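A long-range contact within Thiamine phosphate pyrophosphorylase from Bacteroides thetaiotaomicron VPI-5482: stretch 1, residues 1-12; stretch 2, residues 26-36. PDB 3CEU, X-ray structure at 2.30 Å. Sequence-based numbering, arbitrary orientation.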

# COMPACT_ATOMS: atom_id res chain seq x y z
N MSE A 1 4.00 9.45 -9.17
CA MSE A 1 2.83 8.75 -8.56
C MSE A 1 3.14 8.27 -7.15
O MSE A 1 4.30 8.06 -6.80
CB MSE A 1 2.42 7.56 -9.42
CG MSE A 1 3.51 6.53 -9.65
SE MSE A 1 2.84 4.90 -10.47
CE MSE A 1 4.34 3.74 -10.11
N LYS A 2 2.11 8.09 -6.34
CA LYS A 2 2.30 7.63 -4.98
C LYS A 2 2.90 6.22 -4.93
O LYS A 2 2.68 5.41 -5.83
CB LYS A 2 0.97 7.65 -4.21
CG LYS A 2 0.45 9.05 -3.92
CD LYS A 2 -0.87 9.01 -3.17
CE LYS A 2 -1.33 10.40 -2.75
NZ LYS A 2 -1.33 11.33 -3.91
N LEU A 3 3.67 5.96 -3.89
CA LEU A 3 4.29 4.66 -3.68
C LEU A 3 3.81 4.13 -2.32
O LEU A 3 4.27 4.58 -1.27
CB LEU A 3 5.82 4.79 -3.69
CG LEU A 3 6.59 3.48 -3.52
CD1 LEU A 3 6.12 2.48 -4.57
CD2 LEU A 3 8.09 3.72 -3.63
N ILE A 4 2.89 3.18 -2.36
CA ILE A 4 2.32 2.60 -1.16
C ILE A 4 3.00 1.29 -0.80
O ILE A 4 3.27 0.45 -1.67
CB ILE A 4 0.81 2.32 -1.34
CG1 ILE A 4 0.09 3.61 -1.76
CG2 ILE A 4 0.21 1.78 -0.06
CD1 ILE A 4 -1.31 3.40 -2.31
N VAL A 5 3.29 1.13 0.49
CA VAL A 5 3.94 -0.08 1.01
C VAL A 5 3.01 -0.84 1.94
O VAL A 5 2.40 -0.25 2.83
CB VAL A 5 5.23 0.26 1.82
CG1 VAL A 5 5.75 -1.00 2.52
CG2 VAL A 5 6.31 0.85 0.91
N VAL A 6 2.89 -2.15 1.74
CA VAL A 6 2.06 -2.96 2.63
C VAL A 6 3.02 -3.69 3.57
O VAL A 6 4.08 -4.17 3.14
CB VAL A 6 1.21 -4.02 1.88
CG1 VAL A 6 0.33 -4.76 2.87
CG2 VAL A 6 0.36 -3.38 0.80
N THR A 7 2.67 -3.74 4.86
CA THR A 7 3.49 -4.43 5.85
C THR A 7 3.50 -5.92 5.53
O THR A 7 2.87 -6.36 4.57
CB THR A 7 2.92 -4.34 7.28
OG1 THR A 7 1.66 -5.03 7.31
CG2 THR A 7 2.73 -2.91 7.73
N THR A 8 4.20 -6.68 6.35
CA THR A 8 4.27 -8.13 6.23
C THR A 8 3.08 -8.68 7.03
O THR A 8 2.62 -8.04 7.98
CB THR A 8 5.56 -8.67 6.86
OG1 THR A 8 5.83 -7.96 8.07
CG2 THR A 8 6.72 -8.50 5.91
N PRO A 9 2.58 -9.87 6.67
CA PRO A 9 1.44 -10.47 7.36
C PRO A 9 1.72 -10.75 8.84
O PRO A 9 0.79 -10.84 9.64
CB PRO A 9 1.19 -11.76 6.57
CG PRO A 9 1.73 -11.44 5.20
CD PRO A 9 3.01 -10.70 5.53
N THR A 10 3.00 -10.89 9.19
CA THR A 10 3.38 -11.17 10.57
C THR A 10 4.23 -10.08 11.23
O THR A 10 4.86 -9.27 10.55
CB THR A 10 4.13 -12.53 10.67
OG1 THR A 10 4.84 -12.60 11.91
CG2 THR A 10 5.11 -12.69 9.52
N PHE A 11 4.21 -10.07 12.57
CA PHE A 11 4.95 -9.11 13.40
C PHE A 11 6.39 -9.58 13.62
O PHE A 11 6.64 -10.77 13.84
CB PHE A 11 4.27 -8.96 14.77
CG PHE A 11 2.98 -8.17 14.73
CD1 PHE A 11 3.00 -6.79 14.86
CD2 PHE A 11 1.77 -8.80 14.52
CE1 PHE A 11 1.82 -6.04 14.79
CE2 PHE A 11 0.59 -8.06 14.45
CZ PHE A 11 0.61 -6.68 14.58
N PHE A 12 7.34 -8.65 13.58
CA PHE A 12 8.74 -8.99 13.82
C PHE A 12 9.51 -7.82 14.44
O PHE A 12 9.21 -6.66 14.18
CB PHE A 12 9.43 -9.43 12.52
CG PHE A 12 9.52 -8.36 11.47
CD1 PHE A 12 8.43 -8.05 10.66
CD2 PHE A 12 10.72 -7.67 11.28
CE1 PHE A 12 8.53 -7.07 9.68
CE2 PHE A 12 10.83 -6.69 10.30
CZ PHE A 12 9.73 -6.39 9.50
N GLY A 26 10.16 9.69 3.23
CA GLY A 26 9.04 10.10 2.42
C GLY A 26 7.99 9.08 2.02
O GLY A 26 7.30 9.28 1.02
N LEU A 27 7.86 7.99 2.76
CA LEU A 27 6.84 7.00 2.41
C LEU A 27 5.46 7.68 2.36
O LEU A 27 5.00 8.24 3.35
CB LEU A 27 6.83 5.88 3.44
CG LEU A 27 5.63 4.91 3.38
CD1 LEU A 27 5.56 4.19 2.03
CD2 LEU A 27 5.80 3.92 4.50
N ASP A 28 4.80 7.63 1.21
CA ASP A 28 3.49 8.25 1.10
C ASP A 28 2.49 7.60 2.06
O ASP A 28 2.06 8.22 3.03
CB ASP A 28 2.96 8.14 -0.34
CG ASP A 28 3.80 8.93 -1.34
OD1 ASP A 28 3.79 10.18 -1.29
OD2 ASP A 28 4.47 8.29 -2.20
N ILE A 29 2.16 6.34 1.80
CA ILE A 29 1.19 5.60 2.61
C ILE A 29 1.66 4.21 3.05
O ILE A 29 2.41 3.53 2.34
CB ILE A 29 -0.15 5.44 1.84
CG1 ILE A 29 -0.71 6.82 1.49
CG2 ILE A 29 -1.17 4.68 2.69
CD1 ILE A 29 -1.97 6.78 0.62
N LEU A 30 1.21 3.80 4.23
CA LEU A 30 1.54 2.50 4.80
C LEU A 30 0.25 1.74 5.05
O LEU A 30 -0.65 2.25 5.72
CB LEU A 30 2.28 2.66 6.13
CG LEU A 30 2.59 1.36 6.85
CD1 LEU A 30 3.63 0.58 6.05
CD2 LEU A 30 3.11 1.64 8.24
N HIS A 31 0.16 0.54 4.49
CA HIS A 31 -1.01 -0.31 4.67
C HIS A 31 -0.67 -1.39 5.68
O HIS A 31 0.11 -2.31 5.41
CB HIS A 31 -1.44 -0.94 3.34
CG HIS A 31 -2.49 -0.15 2.61
ND1 HIS A 31 -3.78 -0.61 2.44
CD2 HIS A 31 -2.45 1.09 2.06
CE1 HIS A 31 -4.49 0.31 1.82
NE2 HIS A 31 -3.71 1.35 1.57
N LEU A 32 -1.25 -1.25 6.87
CA LEU A 32 -1.04 -2.20 7.96
C LEU A 32 -1.93 -3.41 7.74
O LEU A 32 -3.15 -3.33 7.89
CB LEU A 32 -1.37 -1.53 9.30
CG LEU A 32 -1.24 -2.36 10.57
CD1 LEU A 32 0.17 -2.94 10.69
CD2 LEU A 32 -1.56 -1.50 11.78
N ARG A 33 -1.32 -4.52 7.39
CA ARG A 33 -2.06 -5.75 7.16
C ARG A 33 -1.42 -6.90 7.94
O ARG A 33 -0.33 -7.37 7.60
CB ARG A 33 -2.10 -6.06 5.65
CG ARG A 33 -2.86 -7.32 5.24
CD ARG A 33 -3.00 -7.36 3.72
NE ARG A 33 -3.48 -8.64 3.21
CZ ARG A 33 -2.77 -9.78 3.21
NH1 ARG A 33 -1.54 -9.81 3.69
NH2 ARG A 33 -3.30 -10.89 2.70
N LYS A 34 -2.10 -7.30 9.01
CA LYS A 34 -1.66 -8.39 9.88
C LYS A 34 -2.83 -9.36 10.04
O LYS A 34 -3.51 -9.35 11.07
CB LYS A 34 -1.28 -7.84 11.26
CG LYS A 34 -0.20 -6.77 11.26
CD LYS A 34 1.09 -7.29 10.66
CE LYS A 34 2.22 -6.28 10.80
NZ LYS A 34 3.45 -6.78 10.15
N PRO A 35 -3.05 -10.22 9.04
CA PRO A 35 -4.13 -11.21 9.04
C PRO A 35 -4.25 -12.04 10.32
O PRO A 35 -3.25 -12.57 10.81
CB PRO A 35 -3.79 -12.09 7.84
CG PRO A 35 -3.00 -11.18 6.94
CD PRO A 35 -2.13 -10.44 7.91
N GLU A 36 -5.47 -12.15 10.84
CA GLU A 36 -5.73 -12.95 12.04
C GLU A 36 -4.71 -12.73 13.15
O GLU A 36 -3.95 -13.64 13.49
CB GLU A 36 -5.74 -14.45 11.68
CG GLU A 36 -6.75 -14.88 10.60
CD GLU A 36 -8.19 -14.93 11.11
OE1 GLU A 36 -8.44 -15.59 12.14
OE2 GLU A 36 -9.06 -14.33 10.45
O HOH W 1 6.34 6.61 -0.88

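The contact is a pair of neighbouring parallel β-strands, joined by a short ladder of backbone hydrogen bonds and extended at both ends by side chains that bond to the backbone of the other stretch. Strand 2-6 and the strand of stretch 2 that ends at Leu 32 run in the same direction, with an angle of 24° between them, and the two stretches together bury 922 Å² against each other.

In a parallel ladder, one residue typically uses both its N and its O to reach two residues that flank its partner on the other strand. Val 5 does this here: its N donates to Ile 29 O at 3.2 Å, and its O accepts from His 31 N at 2.9 Å. His 31 then passes the pattern on, its O receiving Thr 7 N at 3.0 Å. All three bonds are nearly straight, with angles at the hydrogen of 170° or more. Between them lie weaker CA-H...O contacts, Leu 30 CA to Val 5 O and Val 6 CA to His 31 O, both at 3.5 Å.

Side chains alternate between the two faces of the sheet. Val 5 and Leu 30 share one face, where Val 5 CG2 also meets Leu 27 CD1 at 3.6 Å. Ile 4, Val 6, Ile 29 and His 31 point to the other. β-Branched Ile and Val suit such positions because branching at CB favours an extended backbone, and they offer compact apolar surfaces; Ile 4 CG1 lies 4.0 Å from Ile 29 CB. His 31 adds a polar ring to this buried face, with Ile 4 CG2 3.5 Å from its CD2, and both ring nitrogens are hydrogen-bonded elsewhere in the structure.

At the start of the pair, a carboxylate takes the role of a backbone acceptor: Leu 3 N donates to Asp 28 OD2 at 3.0 Å. Water 1 reinforces this junction, accepting from Asp 28 N at 2.8 Å and lying 2.8 Å from Asp 28 OD2 and 2.9 Å from Leu 3 O.

Beyond the strands, Thr 7 points toward stretch 2 and offers two kinds of surface. Its OG1 accepts from Arg 33 N at 3.0 Å, continuing the bonding past the last backbone rung, while its CG2 packs 3.9 Å from Leu 32 CD1.

Lys 34 has the largest area covered by the other stretch, 114 Å². Its long chain brings the ammonium group to two backbone carbonyls, with NZ 2.6 Å from Thr 8 O and 2.9 Å from Thr 10 O, so that a buried charge is met by hydrogen-bond acceptors. The loop is itself braced by Thr 8 OG1, which donates to Thr 10 O at 3.0 Å. Phe 11 lays a ring face against Lys 34: Lys 34 CE is 4.0 Å from the Phe 11 ring centroid in a CH-π contact, and Lys 34 NZ is 4.8 Å from it in a cation-π interaction. Nearby, the rigid rings of Pro 9 and Pro 35 meet, CB of the first 3.8 Å from CD of the second, as an apolar close to the contact.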